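PDB 3PGB: amine oxidase from Emericella nidulans, which probably catalyses the oxidative deamination of primary amines, using a copper ion and a topaquinone cofactor formed from one of its own tyrosines. Local coordinates for residues A[145-153]-A[162-170]. Sequence-based numbering, arbitrary orientation.
Sequences YFADILVGP and WEPLEFPYT
Leu150 and Glu163 form the hydrogen-bonded pair of an antiparallel beta hairpin made by strands 145-152 and 161-164. Leu150 N donates to Glu163 O at 2.9 Å, and Glu163 N returns a bond to Leu150 O at 3.1 Å. A third bond, from Leu165 N to Asp148 O (3.0 Å), continues the pairing just past the end of the second strand. Leu150 O also receives the CA-H of Trp162.

Apolar contacts lie on both faces. On that of Val151 and Trp162, Ile149 CG2 meets the six-membered part of the indole obliquely, 3.8 Å from Trp162 CE3, while Val151 CG2 packs against Trp162 CB. Helix 73-84 covers this side through Trp82, and the indole NE1 is bonded to Glu88. On the face of Leu150, Leu165 turns its CG away from the backbone nitrogen (chi1 178°), which carries CD1 across to 3.8 Å from Leu150 CG.

The carboxylate of Asp148 packs obliquely against Tyr169 OH, 3.1 Å from CG, without hydrogen-bonding to it; carboxylate and ring planes are 41° apart. Instead, OD2 binds His133 NE2 on the neighbouring strand 131-138, and OD1 binds His660 NE2, whose ring packs edge-to-face with Tyr169. Backbone bonds thus set the hairpin register, whereas the buried carboxylate, its charged form probably favoured by two histidines, joins this small N-terminal sheet to the segment around His660.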
# COMPACT_ATOMS: atom_id res chain seq x y z
N TYR A 145 -34.08 22.90 17.35
CA TYR A 145 -33.03 23.20 16.38
C TYR A 145 -31.65 23.37 17.01
O TYR A 145 -31.52 23.69 18.19
CB TYR A 145 -33.40 24.47 15.59
CG TYR A 145 -33.55 25.71 16.42
CD1 TYR A 145 -32.54 26.66 16.50
CD2 TYR A 145 -34.72 25.95 17.14
CE1 TYR A 145 -32.69 27.82 17.26
CE2 TYR A 145 -34.88 27.09 17.91
CZ TYR A 145 -33.86 28.02 17.97
OH TYR A 145 -34.03 29.15 18.73
N PHE A 146 -30.62 23.14 16.19
CA PHE A 146 -29.24 23.38 16.59
C PHE A 146 -28.86 24.76 16.10
O PHE A 146 -29.31 25.19 15.05
CB PHE A 146 -28.31 22.32 15.98
CG PHE A 146 -28.47 20.95 16.58
CD1 PHE A 146 -28.07 20.71 17.88
CD2 PHE A 146 -29.01 19.92 15.85
CE1 PHE A 146 -28.21 19.45 18.45
CE2 PHE A 146 -29.16 18.66 16.40
CZ PHE A 146 -28.76 18.42 17.70
N ALA A 147 -28.04 25.47 16.87
CA ALA A 147 -27.68 26.84 16.54
C ALA A 147 -26.17 27.08 16.63
O ALA A 147 -25.61 27.06 17.73
CB ALA A 147 -28.43 27.81 17.45
N ASP A 148 -25.53 27.31 15.48
CA ASP A 148 -24.14 27.74 15.43
C ASP A 148 -24.04 29.25 15.66
O ASP A 148 -24.64 30.04 14.91
CB ASP A 148 -23.51 27.39 14.07
CG ASP A 148 -23.31 25.89 13.88
OD1 ASP A 148 -23.89 25.33 12.93
OD2 ASP A 148 -22.56 25.28 14.66
N ILE A 149 -23.28 29.66 16.68
CA ILE A 149 -23.07 31.08 16.98
C ILE A 149 -21.58 31.39 17.21
O ILE A 149 -20.78 30.47 17.39
CB ILE A 149 -23.91 31.54 18.22
CG1 ILE A 149 -23.48 30.80 19.48
CG2 ILE A 149 -25.38 31.29 17.98
CD1 ILE A 149 -24.22 31.23 20.73
N LEU A 150 -21.21 32.67 17.19
CA LEU A 150 -19.85 33.11 17.51
C LEU A 150 -19.85 33.91 18.80
O LEU A 150 -20.63 34.86 18.93
CB LEU A 150 -19.28 34.01 16.41
CG LEU A 150 -18.44 33.41 15.28
CD1 LEU A 150 -17.69 34.53 14.56
CD2 LEU A 150 -17.47 32.35 15.78
N VAL A 151 -18.98 33.55 19.74
CA VAL A 151 -18.83 34.29 20.98
C VAL A 151 -17.44 34.92 21.05
O VAL A 151 -16.42 34.22 21.04
CB VAL A 151 -19.05 33.40 22.21
CG1 VAL A 151 -18.78 34.18 23.49
CG2 VAL A 151 -20.48 32.84 22.20
N GLY A 152 -17.40 36.25 21.09
CA GLY A 152 -16.13 36.97 21.13
C GLY A 152 -16.31 38.47 21.16
O GLY A 152 -17.44 38.96 21.12
N PRO A 153 -15.19 39.23 21.22
CA PRO A 153 -13.82 38.71 21.26
C PRO A 153 -13.45 38.10 22.60
O PRO A 153 -14.09 38.40 23.62
CB PRO A 153 -12.96 39.96 21.01
CG PRO A 153 -13.91 41.06 20.63
CD PRO A 153 -15.21 40.70 21.28
N TRP A 162 -22.35 37.86 21.31
CA TRP A 162 -22.64 36.68 20.50
C TRP A 162 -23.44 37.07 19.27
O TRP A 162 -24.08 38.11 19.24
CB TRP A 162 -23.36 35.59 21.29
CG TRP A 162 -24.83 35.79 21.53
CD1 TRP A 162 -25.41 36.35 22.62
CD2 TRP A 162 -25.90 35.36 20.68
NE1 TRP A 162 -26.78 36.33 22.50
CE2 TRP A 162 -27.11 35.72 21.32
CE3 TRP A 162 -25.96 34.72 19.44
CZ2 TRP A 162 -28.36 35.47 20.75
CZ3 TRP A 162 -27.21 34.47 18.87
CH2 TRP A 162 -28.39 34.84 19.53
N GLU A 163 -23.37 36.23 18.24
CA GLU A 163 -24.18 36.42 17.03
C GLU A 163 -24.31 35.11 16.27
O GLU A 163 -23.50 34.20 16.45
CB GLU A 163 -23.58 37.51 16.12
CG GLU A 163 -22.17 37.22 15.60
CD GLU A 163 -21.57 38.37 14.78
OE1 GLU A 163 -20.83 38.09 13.81
OE2 GLU A 163 -21.84 39.55 15.11
N PRO A 164 -25.33 35.01 15.41
CA PRO A 164 -25.43 33.86 14.51
C PRO A 164 -24.19 33.72 13.63
O PRO A 164 -23.57 34.72 13.27
CB PRO A 164 -26.66 34.20 13.65
CG PRO A 164 -27.47 35.11 14.50
CD PRO A 164 -26.48 35.93 15.26
N LEU A 165 -23.83 32.48 13.30
CA LEU A 165 -22.70 32.18 12.43
C LEU A 165 -23.22 31.49 11.18
O LEU A 165 -23.68 30.36 11.25
CB LEU A 165 -21.71 31.25 13.16
CG LEU A 165 -20.47 30.79 12.37
CD1 LEU A 165 -19.63 31.98 11.96
CD2 LEU A 165 -19.63 29.81 13.18
N GLU A 166 -23.17 32.18 10.04
CA GLU A 166 -23.52 31.53 8.77
C GLU A 166 -22.45 31.71 7.68
O GLU A 166 -22.67 31.31 6.54
CB GLU A 166 -24.89 32.00 8.27
CG GLU A 166 -24.95 33.41 7.71
CD GLU A 166 -26.25 33.70 6.96
OE1 GLU A 166 -26.23 34.62 6.09
OE2 GLU A 166 -27.27 33.02 7.23
N PHE A 167 -21.30 32.28 8.04
CA PHE A 167 -20.23 32.54 7.07
C PHE A 167 -19.67 31.24 6.49
O PHE A 167 -19.59 31.10 5.27
CB PHE A 167 -19.13 33.39 7.73
CG PHE A 167 -18.06 33.85 6.77
CD1 PHE A 167 -16.76 33.36 6.85
CD2 PHE A 167 -18.34 34.81 5.80
CE1 PHE A 167 -15.76 33.80 5.98
CE2 PHE A 167 -17.35 35.25 4.91
CZ PHE A 167 -16.06 34.75 5.01
N PRO A 168 -19.30 30.27 7.35
CA PRO A 168 -18.65 29.05 6.86
C PRO A 168 -19.59 27.91 6.44
O PRO A 168 -19.15 26.77 6.30
CB PRO A 168 -17.80 28.62 8.07
CG PRO A 168 -18.61 29.05 9.24
CD PRO A 168 -19.45 30.24 8.82
N TYR A 169 -20.87 28.21 6.25
CA TYR A 169 -21.83 27.21 5.78
C TYR A 169 -22.47 27.68 4.47
O TYR A 169 -22.59 28.88 4.23
CB TYR A 169 -22.90 26.96 6.85
CG TYR A 169 -22.35 26.84 8.25
CD1 TYR A 169 -21.28 26.00 8.55
CD2 TYR A 169 -22.90 27.59 9.29
CE1 TYR A 169 -20.78 25.91 9.85
CE2 TYR A 169 -22.40 27.50 10.58
CZ TYR A 169 -21.35 26.66 10.86
OH TYR A 169 -20.88 26.58 12.15
N THR A 170 -22.85 26.72 3.63
CA THR A 170 -23.44 27.02 2.31
C THR A 170 -24.94 27.33 2.46
O THR A 170 -25.47 28.20 1.76
CB THR A 170 -23.21 25.87 1.29
OG1 THR A 170 -24.01 24.73 1.62
CG2 THR A 170 -21.75 25.46 1.27